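Long-range contacts in 1-carboxybiuret hydrolase subunit AtzE (Pseudomonas sp., PDB 6C62), which hydrolyses 1-carboxybiuret to urea-1,3-dicarboxylate and ammonia, a step in the bacterial breakdown of the herbicide atrazine: residues A[32-37]-A[136-141]; A[126-131]-A[144-149]. All blocks are in the same frame, centred on the assembly; numbering follows the deposited sequence.

Contact 1. Residues A[32-37]-A[136-141]; sequences DGLINA and PTRNPH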
ATOM      1  N   ASP A  32      -3.895 -23.310 -35.885  1.00 17.59           N
ATOM      2  CA  ASP A  32      -3.595 -23.352 -34.469  1.00 18.10           C
ATOM      3  C   ASP A  32      -3.073 -24.695 -33.968  1.00 20.02           C
ATOM      4  O   ASP A  32      -2.500 -24.729 -32.880  1.00 16.86           O
ATOM      5  CB  ASP A  32      -4.731 -22.849 -33.588  1.00 17.84           C
ATOM      6  CG  ASP A  32      -4.201 -22.077 -32.352  1.00 18.21           C
ATOM      7  OD1 ASP A  32      -3.296 -21.193 -32.485  1.00 19.64           O
ATOM      8  OD2 ASP A  32      -4.620 -22.416 -31.255  1.00 16.86           O
ATOM      9  N   GLY A  33      -3.220 -25.787 -34.746  1.00 18.40           N
ATOM     10  CA  GLY A  33      -2.518 -27.000 -34.390  1.00 19.61           C
ATOM     11  C   GLY A  33      -1.012 -26.711 -34.204  1.00 20.63           C
ATOM     12  O   GLY A  33      -0.426 -27.199 -33.236  1.00 21.65           O
ATOM     13  N   LEU A  34      -0.410 -25.906 -35.103  1.00 17.20           N
ATOM     14  CA  LEU A  34       0.989 -25.550 -34.992  1.00 16.77           C
ATOM     15  C   LEU A  34       1.290 -24.323 -34.040  1.00 16.31           C
ATOM     16  O   LEU A  34       2.184 -24.370 -33.210  1.00 15.14           O
ATOM     17  CB  LEU A  34       1.528 -25.233 -36.357  1.00 19.23           C
ATOM     18  CG  LEU A  34       3.029 -24.946 -36.438  1.00 20.07           C
ATOM     19  CD1 LEU A  34       3.882 -26.083 -35.916  1.00 19.64           C
ATOM     20  CD2 LEU A  34       3.340 -24.652 -37.896  1.00 24.23           C
ATOM     21  N   ILE A  35       0.542 -23.239 -34.175  1.00 15.11           N
ATOM     22  CA  ILE A  35       0.849 -21.993 -33.428  1.00 13.31           C
ATOM     23  C   ILE A  35       0.529 -22.195 -31.943  1.00 12.50           C
ATOM     24  O   ILE A  35       1.269 -21.721 -31.078  1.00 10.75           O
ATOM     25  CB  ILE A  35       0.073 -20.814 -34.002  1.00 14.15           C
ATOM     26  CG1 ILE A  35       0.433 -20.575 -35.504  1.00 14.57           C
ATOM     27  CG2 ILE A  35       0.305 -19.541 -33.183  1.00 13.99           C
ATOM     28  CD1 ILE A  35       1.901 -20.502 -35.770  1.00 14.78           C
ATOM     29  N   ASN A  36      -0.561 -22.901 -31.649  1.00 12.65           N
ATOM     30  CA  ASN A  36      -1.010 -23.185 -30.290  1.00 12.79           C
ATOM     31  C   ASN A  36      -1.227 -21.882 -29.467  1.00 12.83           C
ATOM     32  O   ASN A  36      -0.773 -21.762 -28.358  1.00 13.19           O
ATOM     33  CB  ASN A  36      -0.034 -24.136 -29.578  1.00 14.23           C
ATOM     34  CG  ASN A  36      -0.593 -24.690 -28.286  1.00 15.62           C
ATOM     35  OD1 ASN A  36      -1.712 -25.142 -28.265  1.00 18.21           O
ATOM     36  ND2 ASN A  36       0.220 -24.722 -27.212  1.00 15.08           N
ATOM     37  N   ALA A  37      -1.900 -20.918 -30.071  1.00 12.63           N
ATOM     38  CA  ALA A  37      -2.280 -19.672 -29.395  1.00 12.89           C
ATOM     39  C   ALA A  37      -3.562 -19.830 -28.605  1.00 11.98           C
ATOM     40  O   ALA A  37      -3.680 -19.178 -27.571  1.00 13.32           O
ATOM     41  CB  ALA A  37      -2.429 -18.547 -30.386  1.00 12.52           C
ATOM     42  N   PRO A 136       4.077 -24.990 -25.674  1.00 12.02           N
ATOM     43  CA  PRO A 136       4.490 -23.636 -26.025  1.00 11.63           C
ATOM     44  C   PRO A 136       3.607 -23.040 -27.080  1.00 11.97           C
ATOM     45  O   PRO A 136       3.054 -23.789 -27.947  1.00 12.85           O
ATOM     46  CB  PRO A 136       5.898 -23.822 -26.612  1.00 12.13           C
ATOM     47  CG  PRO A 136       5.835 -25.179 -27.217  1.00 13.05           C
ATOM     48  CD  PRO A 136       4.989 -26.007 -26.271  1.00 13.01           C
ATOM     49  N   THR A 137       3.456 -21.725 -27.066  1.00 11.33           N
ATOM     50  CA  THR A 137       2.947 -20.995 -28.245  1.00 11.62           C
ATOM     51  C   THR A 137       4.113 -20.698 -29.164  1.00 12.71           C
ATOM     52  O   THR A 137       5.171 -20.292 -28.699  1.00 15.02           O
ATOM     53  CB  THR A 137       2.234 -19.719 -27.818  1.00 11.59           C
ATOM     54  OG1 THR A 137       1.043 -20.075 -27.101  1.00 11.86           O
ATOM     55  CG2 THR A 137       1.819 -18.891 -29.024  1.00 11.70           C
ATOM     56  N   ARG A 138       3.934 -20.866 -30.468  1.00 12.93           N
ATOM     57  CA  ARG A 138       5.044 -20.733 -31.415  1.00 13.85           C
ATOM     58  C   ARG A 138       4.926 -19.454 -32.209  1.00 14.24           C
ATOM     59  O   ARG A 138       3.830 -19.039 -32.612  1.00 15.14           O
ATOM     60  CB  ARG A 138       5.121 -21.940 -32.345  1.00 15.28           C
ATOM     61  CG  ARG A 138       5.368 -23.265 -31.625  1.00 16.57           C
ATOM     62  CD  ARG A 138       5.406 -24.475 -32.598  1.00 19.47           C
ATOM     63  NE  ARG A 138       5.747 -25.667 -31.817  1.00 19.40           N
ATOM     64  CZ  ARG A 138       6.988 -26.071 -31.531  1.00 21.59           C
ATOM     65  NH1 ARG A 138       8.090 -25.468 -32.003  1.00 21.45           N
ATOM     66  NH2 ARG A 138       7.127 -27.116 -30.698  1.00 25.44           N
ATOM     67  N   ASN A 139       6.060 -18.819 -32.480  1.00 14.07           N
ATOM     68  CA  ASN A 139       6.084 -17.587 -33.250  1.00 13.11           C
ATOM     69  C   ASN A 139       5.646 -17.855 -34.679  1.00 14.30           C
ATOM     70  O   ASN A 139       6.293 -18.643 -35.379  1.00 15.71           O
ATOM     71  CB  ASN A 139       7.494 -17.021 -33.239  1.00 12.75           C
ATOM     72  CG  ASN A 139       7.533 -15.581 -33.605  1.00 13.91           C
ATOM     73  OD1 ASN A 139       7.044 -15.203 -34.668  1.00 15.59           O
ATOM     74  ND2 ASN A 139       8.118 -14.747 -32.728  1.00 12.20           N
ATOM     75  N   PRO A 140       4.605 -17.175 -35.175  1.00 14.79           N
ATOM     76  CA  PRO A 140       4.194 -17.398 -36.559  1.00 14.85           C
ATOM     77  C   PRO A 140       5.203 -16.989 -37.597  1.00 15.24           C
ATOM     78  O   PRO A 140       5.114 -17.490 -38.683  1.00 14.73           O
ATOM     79  CB  PRO A 140       2.925 -16.524 -36.677  1.00 16.12           C
ATOM     80  CG  PRO A 140       2.409 -16.445 -35.316  1.00 15.09           C
ATOM     81  CD  PRO A 140       3.638 -16.319 -34.489  1.00 15.14           C
ATOM     82  N   HIS A 141       6.145 -16.114 -37.284  1.00 15.56           N
ATOM     83  CA  HIS A 141       7.219 -15.786 -38.259  1.00 17.17           C
ATOM     84  C   HIS A 141       8.325 -16.843 -38.319  1.00 18.83           C
ATOM     85  O   HIS A 141       9.122 -16.853 -39.278  1.00 18.81           O
ATOM     86  CB  HIS A 141       7.846 -14.420 -37.968  1.00 16.39           C
ATOM     87  CG  HIS A 141       6.838 -13.307 -37.963  1.00 17.24           C
ATOM     88  ND1 HIS A 141       6.068 -13.003 -39.059  1.00 16.48           N
ATOM     89  CD2 HIS A 141       6.399 -12.502 -36.956  1.00 16.74           C
ATOM     90  CE1 HIS A 141       5.247 -12.006 -38.758  1.00 19.20           C
ATOM     91  NE2 HIS A 141       5.416 -11.691 -37.480  1.00 16.57           N
TER
HETATM   92  O   HOH W   1       3.008 -26.421 -31.526  1.00 15.81           O

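Contact 2. Residues A[126-131]-A[144-149]; sequences GFTTEN and GRIAGG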
ATOM      1  N   GLY A 126       6.475 -15.218 -16.353  1.00 18.78           N
ATOM      2  CA  GLY A 126       7.365 -15.680 -17.463  1.00 18.12           C
ATOM      3  C   GLY A 126       7.269 -14.778 -18.660  1.00 19.81           C
ATOM      4  O   GLY A 126       6.258 -14.076 -18.812  1.00 23.93           O
ATOM      5  N   PHE A 127       8.313 -14.731 -19.481  1.00 16.14           N
ATOM      6  CA  PHE A 127       8.303 -13.926 -20.700  1.00 15.09           C
ATOM      7  C   PHE A 127       8.395 -14.702 -21.988  1.00 15.42           C
ATOM      8  O   PHE A 127       8.719 -14.113 -23.018  1.00 15.71           O
ATOM      9  CB  PHE A 127       9.479 -12.982 -20.651  1.00 14.60           C
ATOM     10  CG  PHE A 127       9.331 -11.896 -19.636  1.00 13.62           C
ATOM     11  CD1 PHE A 127       8.259 -11.020 -19.708  1.00 13.80           C
ATOM     12  CD2 PHE A 127      10.270 -11.721 -18.660  1.00 13.69           C
ATOM     13  CE1 PHE A 127       8.102 -10.020 -18.752  1.00 14.74           C
ATOM     14  CE2 PHE A 127      10.160 -10.671 -17.722  1.00 14.72           C
ATOM     15  CZ  PHE A 127       9.061  -9.846 -17.777  1.00 14.86           C
ATOM     16  N   THR A 128       8.105 -15.999 -21.973  1.00 16.66           N
ATOM     17  CA  THR A 128       8.288 -16.827 -23.191  1.00 15.89           C
ATOM     18  C   THR A 128       7.116 -17.713 -23.636  1.00 18.13           C
ATOM     19  O   THR A 128       7.160 -18.252 -24.730  1.00 17.51           O
ATOM     20  CB  THR A 128       9.493 -17.729 -22.982  1.00 16.68           C
ATOM     21  OG1 THR A 128       9.205 -18.691 -21.946  1.00 16.83           O
ATOM     22  CG2 THR A 128      10.775 -16.869 -22.625  1.00 17.52           C
ATOM     23  N   THR A 129       6.068 -17.833 -22.825  1.00 16.90           N
ATOM     24  CA  THR A 129       4.909 -18.698 -23.098  1.00 18.20           C
ATOM     25  C   THR A 129       5.345 -20.107 -23.524  1.00 17.75           C
ATOM     26  O   THR A 129       4.943 -20.622 -24.568  1.00 17.77           O
ATOM     27  CB  THR A 129       3.914 -18.077 -24.118  1.00 16.85           C
ATOM     28  OG1 THR A 129       3.729 -16.706 -23.801  1.00 18.02           O
ATOM     29  CG2 THR A 129       2.528 -18.799 -24.037  1.00 15.27           C
ATOM     30  N   GLU A 130       6.253 -20.655 -22.742  1.00 16.28           N
ATOM     31  CA  GLU A 130       6.652 -22.039 -22.826  1.00 19.11           C
ATOM     32  C   GLU A 130       5.952 -22.778 -21.695  1.00 17.01           C
ATOM     33  O   GLU A 130       6.524 -23.017 -20.623  1.00 23.95           O
ATOM     34  CB  GLU A 130       8.184 -22.131 -22.743  1.00 21.06           C
ATOM     35  CG  GLU A 130       8.850 -21.533 -24.005  1.00 23.88           C
ATOM     36  CD  GLU A 130      10.381 -21.466 -23.888  1.00 30.08           C
ATOM     37  OE1 GLU A 130      10.944 -20.573 -23.140  1.00 31.00           O
ATOM     38  OE2 GLU A 130      11.006 -22.313 -24.574  1.00 29.71           O
ATOM     39  N   ASN A 131       4.703 -23.096 -21.916  1.00 14.68           N
ATOM     40  CA  ASN A 131       3.838 -23.626 -20.888  1.00 12.85           C
ATOM     41  C   ASN A 131       3.967 -25.159 -20.885  1.00 12.93           C
ATOM     42  O   ASN A 131       3.642 -25.855 -21.916  1.00 11.77           O
ATOM     43  CB  ASN A 131       2.399 -23.165 -21.167  1.00 12.10           C
ATOM     44  CG  ASN A 131       1.440 -23.517 -20.010  1.00 13.21           C
ATOM     45  OD1 ASN A 131       1.314 -24.719 -19.608  1.00 12.67           O
ATOM     46  ND2 ASN A 131       0.786 -22.500 -19.443  1.00 12.17           N
ATOM     47  N   GLY A 144      10.023 -22.367 -34.855  1.00 16.32           N
ATOM     48  CA  GLY A 144      10.997 -22.892 -33.894  1.00 17.12           C
ATOM     49  C   GLY A 144      11.374 -21.848 -32.813  1.00 15.84           C
ATOM     50  O   GLY A 144      12.163 -22.129 -31.914  1.00 15.31           O
ATOM     51  N   ARG A 145      10.790 -20.654 -32.897  1.00 15.92           N
ATOM     52  CA  ARG A 145      11.121 -19.550 -31.967  1.00 15.00           C
ATOM     53  C   ARG A 145       9.927 -19.207 -31.056  1.00 13.67           C
ATOM     54  O   ARG A 145       8.775 -19.469 -31.378  1.00 13.20           O
ATOM     55  CB  ARG A 145      11.589 -18.342 -32.753  1.00 15.88           C
ATOM     56  CG  ARG A 145      12.902 -18.610 -33.512  1.00 18.58           C
ATOM     57  CD  ARG A 145      13.264 -17.408 -34.260  1.00 21.62           C
ATOM     58  NE  ARG A 145      14.516 -17.517 -34.992  1.00 28.20           N
ATOM     59  CZ  ARG A 145      15.738 -17.421 -34.451  1.00 31.88           C
ATOM     60  NH1 ARG A 145      15.937 -17.290 -33.137  1.00 31.63           N
ATOM     61  NH2 ARG A 145      16.787 -17.489 -35.242  1.00 34.86           N
ATOM     62  N   ILE A 146      10.242 -18.642 -29.909  1.00 13.30           N
ATOM     63  CA  ILE A 146       9.190 -18.240 -28.944  1.00 13.68           C
ATOM     64  C   ILE A 146       8.348 -17.072 -29.471  1.00 12.82           C
ATOM     65  O   ILE A 146       8.820 -16.219 -30.228  1.00 12.38           O
ATOM     66  CB  ILE A 146       9.775 -17.868 -27.568  1.00 13.59           C
ATOM     67  CG1 ILE A 146      10.597 -16.591 -27.630  1.00 14.55           C
ATOM     68  CG2 ILE A 146      10.567 -19.020 -26.971  1.00 14.56           C
ATOM     69  CD1 ILE A 146      10.977 -16.048 -26.255  1.00 14.45           C
ATOM     70  N   ALA A 147       7.102 -17.048 -29.037  1.00 13.42           N
ATOM     71  CA  ALA A 147       6.204 -15.924 -29.248  1.00 14.14           C
ATOM     72  C   ALA A 147       6.429 -14.803 -28.205  1.00 15.11           C
ATOM     73  O   ALA A 147       5.911 -13.738 -28.347  1.00 18.49           O
ATOM     74  CB  ALA A 147       4.782 -16.394 -29.149  1.00 15.01           C
ATOM     75  N   GLY A 148       7.174 -15.060 -27.148  1.00 14.98           N
ATOM     76  CA  GLY A 148       7.304 -14.093 -26.087  1.00 15.21           C
ATOM     77  C   GLY A 148       6.193 -14.407 -25.113  1.00 14.74           C
ATOM     78  O   GLY A 148       5.480 -15.420 -25.270  1.00 16.49           O
ATOM     79  N   GLY A 149       6.079 -13.583 -24.093  1.00 12.67           N
ATOM     80  CA  GLY A 149       5.160 -13.866 -23.008  1.00 12.31           C
ATOM     81  C   GLY A 149       5.178 -12.773 -21.974  1.00 12.00           C
ATOM     82  O   GLY A 149       5.944 -11.791 -22.112  1.00 11.40           O
TER
HETATM   83  O   HOH W   2       6.475 -18.815 -27.014  1.00 26.27           O

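Contact 1. Residues A[32-37]-A[136-141]
Ile35 and Asn36 meet Thr137 and Arg138 where the C-terminal end of helix 17-35 docks against strand 135-139 of the amidase fold. Three hydrogen bonds hold the junction. Arg138 N reaches Ile35 O at 2.9 Å, nearly straight (167°) and in the carbonyl plane. Asn36 then leaves the helix with positive phi (57°), and its own carbonyl O accepts from Thr137 OG1 at 2.8 Å, the hydroxyl standing above the carbonyl plane and also meeting Asn119 ND2. With CG anti to the backbone N (chi1 -168°), the Asn36 amide swings out to the strand; ND2 lies 3.1 Å from Pro136 O and bonds Tyr134 O as well. A valine in place of Thr137 would probably leave Asn36 O and Asn119 ND2 without their common hydroxyl partner. On the apolar side, Ile35 CD1 rests 4.1 Å from Pro140 CG, and Ala156 of helix 152-159 touches both side chains. Leu34 crosses the extended Arg138 chain at about a right angle, CD1 to CD 4.0 Å. Beyond, Arg138 NH1 bonds Thr143 O, while in the guanidinium plane a water accepts from Arg138 NE (2.9 Å) and donates to Leu34 O (2.8 Å).

Contact 2. Residues A[126-131]-A[144-149]
Gly149 lies close against the backbone of residues 127-129, its CA 3.9 Å from that of Phe127. A side chain would not fit: a CB would run into Phe127 C, Thr128 N and Thr129 N. Its carbonyl O sits in the plane of the Phe127 ring, at the edge, 3.4 Å from CD1, and also takes a CA-H...O contact from Phe127 CA. Just before it, Gly148 O receives the Thr129 hydroxyl, OG1 at 2.6 Å, on a lone pair and in the carbonyl plane; Gly152 N makes a weak bond to that same OG1. This is the glycine- and serine-rich loop of the amidase signature family, leading into Ser150, which by similarity belongs to the charge relay system, and the Phe127 side chain comes within about 4 Å of that of Ser174, the probable acyl-ester nucleophile.

Ile146 fills the other end. Its CG1 stands between the backbone N and the carbonyl carbon (chi1 68°), which carries CD1 over to Thr128 CG2 at 3.7 Å, while CG2 lies 3.9 Å from Glu130 CD. Leu181 and Pro377 also touch this isoleucine. Thr128 OG1, on the other branch from CG2, donates to Glu130 OE1 (2.8 Å), which accepts on its anti lone pair; OE2 takes the N-H of Gly380, so both carboxylate oxygens are held. A water beside Thr128 O accepts from Ala147 N at 2.8 Å.

How the contacts relate
Along the chain the segments alternate: 32-37, 126-131, 136-141, 144-149. The two contacts, with centres 10 Å apart, share the small hairpin of strands 130-131 and 135-139: contact 1 sets its second strand against helix 17-35, and contact 2 brings the run into its first strand up against the glycine loop ahead of helix 152-159. Direct links join them. Asn139 N and ND2 probably bond Arg145 O and Ile146 O, and Thr137 CG2 packs 3.9 Å from Ala147 CB. Contact 2 borders the probable catalytic serines, whereas the Thr137 side chain is about 10 Å from those of Lys74 and Ser150, placing contact 1 one layer out.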